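Long-range contact in lysine/ornithine decarboxylase (Vibrio vulnificus, PDB 2PLJ), which catalyses the decarboxylation of lysine and ornithine, using pyridoxal phosphate as cofactor to release the corresponding diamine: residues L247-Y260 with T284-P298. Sequence-based numbering, arbitrary orientation.
Sequences LSTLDIGGGFPVNY and TVHVLAEPGRFICAP. With P3T ((4-{[(4-aminobutyl)amino]methyl}-5-hydroxy-6-methylpyridin-3-yl)methyl dihydrogen phosphate), chain D.
Phe256 sets CD2 of its ring 3.9 Å from CB of Pro291, the two side chains running alongside each other, while CB of Ala289 meets the ring edge near its plane. Further along, CG1 of Val258 packs against CD1 of Phe294 and its CG2 against CB of Ala297. The neighbouring parallel strands 249-251 and 286-289, linked through helix 267-278, form a beta-alpha-beta unit of the beta/alpha barrel, and the loops that follow their C-terminal ends, with the first turn of helix 293-296, illustrate how such barrels build phosphate sites. Backbone N atoms of Gly255 and Gly292 both reach OAE of P3T, the latter at 2.8 Å, and N of Arg293, at the start of helix 293-296, binds OAF; two waters tie the phosphate to O of Phe256. Glu290, its chain extended beyond CG (chi2 161°), carries OE2 to 2.7 Å from the pyridine NAO. Its OE1 lies 2.4 Å from OD2 of Asp251, the carboxylate planes 86° apart; OD1 of Asp251 accepts from N of Gly253 in an Asx turn. Bent at chi3 (-52°), Arg293 donates from NH1 to OH of Tyr260 at 2.8 Å, in the guanidinium plane, while its NH2 forms a salt bridge with Asp334.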
ATOM      1  N   LEU A 247       8.696 -14.507 -37.175  1.00 18.06           N
ATOM      2  CA  LEU A 247       7.962 -14.400 -35.893  1.00 18.27           C
ATOM      3  C   LEU A 247       6.469 -14.613 -36.075  1.00 18.38           C
ATOM      4  O   LEU A 247       5.867 -14.094 -37.041  1.00 19.44           O
ATOM      5  CB  LEU A 247       8.228 -13.055 -35.225  1.00 17.81           C
ATOM      6  CG  LEU A 247       9.708 -12.716 -35.005  1.00 19.13           C
ATOM      7  CD1 LEU A 247       9.824 -11.475 -34.115  1.00 21.02           C
ATOM      8  CD2 LEU A 247      10.483 -13.898 -34.412  1.00 19.96           C
ATOM      9  N   SER A 248       5.872 -15.376 -35.163  1.00 17.01           N
ATOM     10  CA  SER A 248       4.469 -15.765 -35.322  1.00 17.17           C
ATOM     11  C   SER A 248       3.464 -14.844 -34.631  1.00 16.94           C
ATOM     12  O   SER A 248       2.280 -14.850 -34.983  1.00 17.17           O
ATOM     13  CB  SER A 248       4.255 -17.212 -34.839  1.00 17.14           C
ATOM     14  OG  SER A 248       4.276 -17.285 -33.416  1.00 17.74           O
ATOM     15  N   THR A 249       3.930 -14.054 -33.671  1.00 16.03           N
ATOM     16  CA  THR A 249       3.010 -13.394 -32.708  1.00 15.51           C
ATOM     17  C   THR A 249       3.410 -11.949 -32.420  1.00 16.36           C
ATOM     18  O   THR A 249       4.602 -11.662 -32.283  1.00 15.39           O
ATOM     19  CB  THR A 249       2.997 -14.186 -31.379  1.00 16.34           C
ATOM     20  OG1 THR A 249       2.748 -15.577 -31.646  1.00 17.36           O
ATOM     21  CG2 THR A 249       1.976 -13.634 -30.374  1.00 14.89           C
ATOM     22  N   LEU A 250       2.398 -11.068 -32.351  1.00 15.23           N
ATOM     23  CA  LEU A 250       2.539  -9.719 -31.797  1.00 15.74           C
ATOM     24  C   LEU A 250       1.596  -9.600 -30.628  1.00 15.34           C
ATOM     25  O   LEU A 250       0.393  -9.852 -30.774  1.00 15.29           O
ATOM     26  CB  LEU A 250       2.183  -8.645 -32.835  1.00 15.25           C
ATOM     27  CG  LEU A 250       2.358  -7.232 -32.297  1.00 17.06           C
ATOM     28  CD1 LEU A 250       3.823  -7.041 -31.812  1.00 17.96           C
ATOM     29  CD2 LEU A 250       1.980  -6.191 -33.366  1.00 17.03           C
ATOM     30  N   ASP A 251       2.134  -9.195 -29.480  1.00 15.53           N
ATOM     31  CA  ASP A 251       1.326  -8.991 -28.269  1.00 15.53           C
ATOM     32  C   ASP A 251       1.344  -7.480 -27.998  1.00 15.35           C
ATOM     33  O   ASP A 251       2.419  -6.930 -27.727  1.00 14.55           O
ATOM     34  CB  ASP A 251       1.989  -9.789 -27.136  1.00 16.88           C
ATOM     35  CG  ASP A 251       1.384  -9.532 -25.761  1.00 19.09           C
ATOM     36  OD1 ASP A 251       0.564  -8.598 -25.582  1.00 18.11           O
ATOM     37  OD2 ASP A 251       1.774 -10.309 -24.856  1.00 20.19           O
ATOM     38  N   ILE A 252       0.187  -6.817 -28.104  1.00 15.21           N
ATOM     39  CA  ILE A 252       0.115  -5.344 -28.017  1.00 15.95           C
ATOM     40  C   ILE A 252      -0.091  -4.783 -26.592  1.00 15.60           C
ATOM     41  O   ILE A 252      -0.320  -3.590 -26.399  1.00 16.14           O
ATOM     42  CB  ILE A 252      -0.944  -4.742 -28.989  1.00 16.25           C
ATOM     43  CG1 ILE A 252      -2.365  -5.214 -28.592  1.00 16.72           C
ATOM     44  CG2 ILE A 252      -0.603  -5.109 -30.457  1.00 15.95           C
ATOM     45  CD1 ILE A 252      -3.484  -4.434 -29.274  1.00 17.87           C
ATOM     46  N   GLY A 253       0.024  -5.675 -25.621  1.00 15.03           N
ATOM     47  CA  GLY A 253      -0.058  -5.334 -24.197  1.00 15.29           C
ATOM     48  C   GLY A 253      -1.414  -4.816 -23.736  1.00 15.89           C
ATOM     49  O   GLY A 253      -2.472  -5.148 -24.327  1.00 15.11           O
ATOM     50  N   GLY A 254      -1.365  -4.094 -22.619  1.00 16.81           N
ATOM     51  CA  GLY A 254      -2.570  -3.558 -21.984  1.00 16.50           C
ATOM     52  C   GLY A 254      -2.716  -2.067 -22.214  1.00 17.30           C
ATOM     53  O   GLY A 254      -2.197  -1.503 -23.188  1.00 17.44           O
ATOM     54  N   GLY A 255      -3.449  -1.428 -21.304  1.00 15.88           N
ATOM     55  CA  GLY A 255      -3.459   0.053 -21.258  1.00 16.67           C
ATOM     56  C   GLY A 255      -4.702   0.740 -21.787  1.00 15.65           C
ATOM     57  O   GLY A 255      -4.785   1.965 -21.780  1.00 17.55           O
ATOM     58  N   PHE A 256      -5.670  -0.044 -22.243  1.00 15.74           N
ATOM     59  CA  PHE A 256      -6.921   0.497 -22.767  1.00 15.88           C
ATOM     60  C   PHE A 256      -7.591   1.230 -21.623  1.00 16.01           C
ATOM     61  O   PHE A 256      -7.625   0.726 -20.492  1.00 15.65           O
ATOM     62  CB  PHE A 256      -7.809  -0.647 -23.281  1.00 16.69           C
ATOM     63  CG  PHE A 256      -7.074  -1.571 -24.213  1.00 15.00           C
ATOM     64  CD1 PHE A 256      -6.792  -1.177 -25.528  1.00 17.29           C
ATOM     65  CD2 PHE A 256      -6.552  -2.782 -23.734  1.00 16.37           C
ATOM     66  CE1 PHE A 256      -6.065  -2.035 -26.378  1.00 17.29           C
ATOM     67  CE2 PHE A 256      -5.826  -3.638 -24.577  1.00 18.44           C
ATOM     68  CZ  PHE A 256      -5.583  -3.255 -25.909  1.00 18.02           C
ATOM     69  N   PRO A 257      -8.058   2.455 -21.902  1.00 16.28           N
ATOM     70  CA  PRO A 257      -8.534   3.337 -20.838  1.00 16.63           C
ATOM     71  C   PRO A 257     -10.027   3.199 -20.515  1.00 16.29           C
ATOM     72  O   PRO A 257     -10.831   2.769 -21.355  1.00 15.77           O
ATOM     73  CB  PRO A 257      -8.240   4.737 -21.419  1.00 16.78           C
ATOM     74  CG  PRO A 257      -8.571   4.563 -22.907  1.00 16.25           C
ATOM     75  CD  PRO A 257      -8.040   3.131 -23.219  1.00 17.30           C
ATOM     76  N   VAL A 258     -10.382   3.614 -19.303  1.00 16.56           N
ATOM     77  CA  VAL A 258     -11.790   3.667 -18.888  1.00 16.51           C
ATOM     78  C   VAL A 258     -12.102   5.039 -18.299  1.00 16.63           C
ATOM     79  O   VAL A 258     -11.196   5.802 -17.950  1.00 16.65           O
ATOM     80  CB  VAL A 258     -12.117   2.577 -17.839  1.00 17.14           C
ATOM     81  CG1 VAL A 258     -11.803   1.209 -18.380  1.00 19.08           C
ATOM     82  CG2 VAL A 258     -11.387   2.836 -16.540  1.00 17.92           C
ATOM     83  N   ASN A 259     -13.386   5.334 -18.187  1.00 16.47           N
ATOM     84  CA  ASN A 259     -13.817   6.609 -17.624  1.00 17.57           C
ATOM     85  C   ASN A 259     -13.673   6.604 -16.128  1.00 16.72           C
ATOM     86  O   ASN A 259     -14.214   5.715 -15.465  1.00 17.08           O
ATOM     87  CB  ASN A 259     -15.276   6.887 -17.971  1.00 18.51           C
ATOM     88  CG  ASN A 259     -15.480   7.059 -19.456  1.00 21.43           C
ATOM     89  OD1 ASN A 259     -16.252   6.335 -20.077  1.00 30.79           O
ATOM     90  ND2 ASN A 259     -14.745   7.960 -20.036  1.00 20.18           N
ATOM     91  N   TYR A 260     -12.963   7.602 -15.610  1.00 15.61           N
ATOM     92  CA  TYR A 260     -13.001   7.902 -14.167  1.00 16.00           C
ATOM     93  C   TYR A 260     -13.814   9.174 -13.995  1.00 16.75           C
ATOM     94  O   TYR A 260     -15.035   9.130 -14.051  1.00 16.72           O
ATOM     95  CB  TYR A 260     -11.597   8.007 -13.559  1.00 15.73           C
ATOM     96  CG  TYR A 260     -10.974   6.640 -13.447  1.00 13.57           C
ATOM     97  CD1 TYR A 260     -11.246   5.816 -12.337  1.00 16.34           C
ATOM     98  CD2 TYR A 260     -10.163   6.144 -14.473  1.00 14.49           C
ATOM     99  CE1 TYR A 260     -10.688   4.530 -12.240  1.00 13.32           C
ATOM    100  CE2 TYR A 260      -9.602   4.870 -14.398  1.00 15.73           C
ATOM    101  CZ  TYR A 260      -9.873   4.054 -13.285  1.00 15.66           C
ATOM    102  OH  TYR A 260      -9.297   2.777 -13.258  1.00 14.13           O
ATOM    103  N   THR A 284       0.289 -14.341 -41.604  1.00 21.92           N
ATOM    104  CA  THR A 284       0.857 -15.401 -40.752  1.00 21.36           C
ATOM    105  C   THR A 284       1.177 -14.958 -39.299  1.00 21.01           C
ATOM    106  O   THR A 284       1.724 -15.746 -38.512  1.00 21.11           O
ATOM    107  CB  THR A 284       2.166 -15.942 -41.345  1.00 21.03           C
ATOM    108  OG1 THR A 284       3.121 -14.878 -41.431  1.00 20.49           O
ATOM    109  CG2 THR A 284       1.938 -16.568 -42.736  1.00 20.56           C
ATOM    110  N   VAL A 285       0.884 -13.702 -38.963  1.00 20.44           N
ATOM    111  CA  VAL A 285       1.078 -13.202 -37.578  1.00 20.02           C
ATOM    112  C   VAL A 285      -0.272 -13.150 -36.881  1.00 20.93           C
ATOM    113  O   VAL A 285      -1.257 -12.648 -37.432  1.00 22.32           O
ATOM    114  CB  VAL A 285       1.724 -11.787 -37.532  1.00 19.47           C
ATOM    115  CG1 VAL A 285       1.767 -11.227 -36.069  1.00 20.13           C
ATOM    116  CG2 VAL A 285       3.112 -11.793 -38.161  1.00 20.72           C
ATOM    117  N   HIS A 286      -0.338 -13.706 -35.695  1.00 19.59           N
ATOM    118  CA  HIS A 286      -1.537 -13.472 -34.927  1.00 19.72           C
ATOM    119  C   HIS A 286      -1.245 -12.609 -33.731  1.00 18.38           C
ATOM    120  O   HIS A 286      -0.085 -12.452 -33.292  1.00 18.00           O
ATOM    121  CB  HIS A 286      -2.199 -14.761 -34.531  1.00 20.30           C
ATOM    122  CG  HIS A 286      -1.519 -15.466 -33.414  1.00 21.23           C
ATOM    123  ND1 HIS A 286      -0.347 -16.167 -33.583  1.00 23.13           N
ATOM    124  CD2 HIS A 286      -1.886 -15.635 -32.125  1.00 20.86           C
ATOM    125  CE1 HIS A 286      -0.005 -16.722 -32.431  1.00 24.92           C
ATOM    126  NE2 HIS A 286      -0.914 -16.400 -31.527  1.00 25.75           N
ATOM    127  N   VAL A 287      -2.316 -12.026 -33.217  1.00 16.43           N
ATOM    128  CA  VAL A 287      -2.177 -10.897 -32.340  1.00 15.38           C
ATOM    129  C   VAL A 287      -2.841 -11.212 -31.000  1.00 14.49           C
ATOM    130  O   VAL A 287      -3.925 -11.784 -30.970  1.00 14.54           O
ATOM    131  CB  VAL A 287      -2.776  -9.622 -32.977  1.00 15.97           C
ATOM    132  CG1 VAL A 287      -2.574  -8.396 -32.057  1.00 16.65           C
ATOM    133  CG2 VAL A 287      -2.134  -9.371 -34.366  1.00 16.85           C
ATOM    134  N   LEU A 288      -2.163 -10.808 -29.925  1.00 14.51           N
ATOM    135  CA  LEU A 288      -2.629 -10.947 -28.519  1.00 15.92           C
ATOM    136  C   LEU A 288      -2.715  -9.562 -27.885  1.00 14.98           C
ATOM    137  O   LEU A 288      -2.028  -8.616 -28.325  1.00 15.69           O
ATOM    138  CB  LEU A 288      -1.605 -11.740 -27.654  1.00 17.79           C
ATOM    139  CG  LEU A 288      -0.923 -13.003 -28.164  1.00 20.30           C
ATOM    140  CD1 LEU A 288      -0.066 -13.619 -27.118  1.00 20.30           C
ATOM    141  CD2 LEU A 288      -2.002 -14.041 -28.682  1.00 22.37           C
ATOM    142  N   ALA A 289      -3.529  -9.419 -26.832  1.00 15.47           N
ATOM    143  CA  ALA A 289      -3.412  -8.232 -25.977  1.00 16.10           C
ATOM    144  C   ALA A 289      -3.548  -8.679 -24.543  1.00 15.79           C
ATOM    145  O   ALA A 289      -3.970  -9.825 -24.284  1.00 16.41           O
ATOM    146  CB  ALA A 289      -4.481  -7.191 -26.298  1.00 16.25           C
ATOM    147  N   GLU A 290      -3.251  -7.761 -23.626  1.00 15.12           N
ATOM    148  CA  GLU A 290      -3.152  -8.063 -22.186  1.00 15.25           C
ATOM    149  C   GLU A 290      -3.994  -7.052 -21.377  1.00 14.88           C
ATOM    150  O   GLU A 290      -3.456  -6.361 -20.476  1.00 16.16           O
ATOM    151  CB  GLU A 290      -1.684  -7.971 -21.718  1.00 16.30           C
ATOM    152  CG  GLU A 290      -0.713  -8.978 -22.353  1.00 16.35           C
ATOM    153  CD  GLU A 290       0.764  -8.564 -22.220  1.00 16.77           C
ATOM    154  OE1 GLU A 290       1.641  -9.344 -22.660  1.00 18.04           O
ATOM    155  OE2 GLU A 290       1.077  -7.479 -21.663  1.00 20.24           O
ATOM    156  N   PRO A 291      -5.305  -6.947 -21.683  1.00 15.49           N
ATOM    157  CA  PRO A 291      -6.087  -5.916 -21.009  1.00 16.04           C
ATOM    158  C   PRO A 291      -6.253  -6.270 -19.518  1.00 15.83           C
ATOM    159  O   PRO A 291      -6.481  -7.444 -19.168  1.00 16.17           O
ATOM    160  CB  PRO A 291      -7.443  -5.960 -21.736  1.00 16.12           C
ATOM    161  CG  PRO A 291      -7.562  -7.435 -22.226  1.00 16.03           C
ATOM    162  CD  PRO A 291      -6.119  -7.794 -22.585  1.00 15.99           C
ATOM    163  N   GLY A 292      -6.113  -5.262 -18.653  1.00 16.31           N
ATOM    164  CA  GLY A 292      -6.413  -5.431 -17.224  1.00 15.49           C
ATOM    165  C   GLY A 292      -7.526  -4.483 -16.829  1.00 16.10           C
ATOM    166  O   GLY A 292      -8.717  -4.880 -16.749  1.00 14.34           O
ATOM    167  N   ARG A 293      -7.131  -3.222 -16.629  1.00 14.85           N
ATOM    168  CA  ARG A 293      -8.028  -2.190 -16.120  1.00 14.21           C
ATOM    169  C   ARG A 293      -9.350  -2.137 -16.886  1.00 14.06           C
ATOM    170  O   ARG A 293     -10.414  -1.961 -16.293  1.00 13.82           O
ATOM    171  CB  ARG A 293      -7.335  -0.829 -16.219  1.00 13.99           C
ATOM    172  CG  ARG A 293      -8.150   0.333 -15.635  1.00 14.57           C
ATOM    173  CD  ARG A 293      -7.488   1.708 -15.973  1.00 14.74           C
ATOM    174  NE  ARG A 293      -6.067   1.793 -15.608  1.00 15.60           N
ATOM    175  CZ  ARG A 293      -5.612   2.223 -14.421  1.00 15.75           C
ATOM    176  NH1 ARG A 293      -6.460   2.595 -13.444  1.00 15.75           N
ATOM    177  NH2 ARG A 293      -4.297   2.290 -14.207  1.00 15.34           N
ATOM    178  N   PHE A 294      -9.279  -2.262 -18.222  1.00 14.09           N
ATOM    179  CA  PHE A 294     -10.513  -2.065 -18.988  1.00 14.45           C
ATOM    180  C   PHE A 294     -11.589  -3.076 -18.592  1.00 13.86           C
ATOM    181  O   PHE A 294     -12.771  -2.764 -18.533  1.00 13.83           O
ATOM    182  CB  PHE A 294     -10.223  -2.145 -20.504  1.00 14.72           C
ATOM    183  CG  PHE A 294     -11.426  -1.796 -21.346  1.00 14.81           C
ATOM    184  CD1 PHE A 294     -11.711  -0.460 -21.673  1.00 15.01           C
ATOM    185  CD2 PHE A 294     -12.321  -2.804 -21.752  1.00 14.29           C
ATOM    186  CE1 PHE A 294     -12.854  -0.132 -22.409  1.00 15.18           C
ATOM    187  CE2 PHE A 294     -13.465  -2.505 -22.518  1.00 14.15           C
ATOM    188  CZ  PHE A 294     -13.739  -1.170 -22.851  1.00 15.86           C
ATOM    189  N   ILE A 295     -11.154  -4.293 -18.275  1.00 13.93           N
ATOM    190  CA  ILE A 295     -12.100  -5.343 -17.944  1.00 14.96           C
ATOM    191  C   ILE A 295     -12.671  -5.207 -16.523  1.00 14.62           C
ATOM    192  O   ILE A 295     -13.893  -5.379 -16.323  1.00 15.15           O
ATOM    193  CB  ILE A 295     -11.466  -6.761 -18.196  1.00 15.43           C
ATOM    194  CG1 ILE A 295     -11.356  -7.003 -19.711  1.00 17.10           C
ATOM    195  CG2 ILE A 295     -12.334  -7.901 -17.607  1.00 14.06           C
ATOM    196  CD1 ILE A 295     -10.507  -8.204 -20.057  1.00 22.02           C
ATOM    197  N   CYS A 296     -11.798  -4.912 -15.553  1.00 13.95           N
ATOM    198  CA  CYS A 296     -12.213  -4.948 -14.133  1.00 13.81           C
ATOM    199  C   CYS A 296     -12.602  -3.612 -13.543  1.00 13.37           C
ATOM    200  O   CYS A 296     -13.427  -3.570 -12.647  1.00 13.99           O
ATOM    201  CB  CYS A 296     -11.163  -5.617 -13.228  1.00 15.44           C
ATOM    202  SG  CYS A 296      -9.552  -4.848 -13.338  1.00 16.51           S
ATOM    203  N   ALA A 297     -11.999  -2.522 -14.027  1.00 13.02           N
ATOM    204  CA  ALA A 297     -12.205  -1.249 -13.303  1.00 13.81           C
ATOM    205  C   ALA A 297     -13.697  -0.874 -13.066  1.00 13.85           C
ATOM    206  O   ALA A 297     -14.065  -0.512 -11.946  1.00 13.67           O
ATOM    207  CB  ALA A 297     -11.425  -0.074 -13.963  1.00 13.08           C
ATOM    208  N   PRO A 298     -14.533  -0.917 -14.125  1.00 12.90           N
ATOM    209  CA  PRO A 298     -15.944  -0.463 -13.969  1.00 13.51           C
ATOM    210  C   PRO A 298     -16.815  -1.421 -13.182  1.00 12.16           C
ATOM    211  O   PRO A 298     -17.961  -1.077 -12.828  1.00 13.05           O
ATOM    212  CB  PRO A 298     -16.438  -0.404 -15.415  1.00 12.60           C
ATOM    213  CG  PRO A 298     -15.169  -0.291 -16.262  1.00 15.44           C
ATOM    214  CD  PRO A 298     -14.206  -1.203 -15.536  1.00 14.58           C
TER
HETATM  215  OAE P3T D 501      -4.727  -2.878 -19.159  1.00 15.82           O
HETATM  216  PAU P3T D 501      -3.864  -2.270 -17.970  1.00 17.90           P
HETATM  217  OAF P3T D 501      -4.493  -2.697 -16.560  1.00 17.28           O
HETATM  218  OAC P3T D 501      -3.628  -0.772 -18.049  1.00 17.00           O
HETATM  219  OAP P3T D 501      -2.397  -2.951 -17.922  1.00 16.51           O
HETATM  220  CAM P3T D 501      -2.311  -4.425 -17.718  1.00 19.33           C
HETATM  221  CAS P3T D 501      -0.840  -4.783 -17.971  1.00 19.91           C
HETATM  222  CAH P3T D 501      -0.641  -5.567 -19.115  1.00 20.96           C
HETATM  223  NAO P3T D 501       0.593  -5.937 -19.457  1.00 20.17           N
HETATM  224  CAQ P3T D 501       1.665  -5.560 -18.770  1.00 20.56           C
HETATM  225  CAA P3T D 501       3.067  -6.005 -19.258  1.00 23.13           C
HETATM  226  CAR P3T D 501       1.541  -4.743 -17.628  1.00 21.36           C
HETATM  227  OAD P3T D 501       2.643  -4.393 -16.949  1.00 22.15           O
HETATM  228  CAT P3T D 501       0.256  -4.327 -17.216  1.00 18.18           C
HETATM  229  CAG P3T D 501       0.114  -3.551 -16.025  1.00 19.95           C
HETATM  230  NAN P3T D 501       1.130  -2.818 -15.592  1.00 24.54           N
HETATM  231  CAL P3T D 501       1.164  -1.981 -14.349  1.00 25.66           C
HETATM  232  CAK P3T D 501      -0.073  -1.080 -14.198  1.00 21.96           C
HETATM  233  CAJ P3T D 501       0.088  -0.362 -12.821  1.00 21.35           C
HETATM  234  CAI P3T D 501      -1.095   0.572 -12.548  1.00 21.89           C
HETATM  235  NAB P3T D 501      -0.868   1.423 -11.355  1.00 18.86           N
HETATM  236  O   HOH W   1      -5.567   0.995 -18.532  1.00 16.99           O
HETATM  237  O   HOH W   2      -7.030  -1.997 -19.904  1.00 17.16           O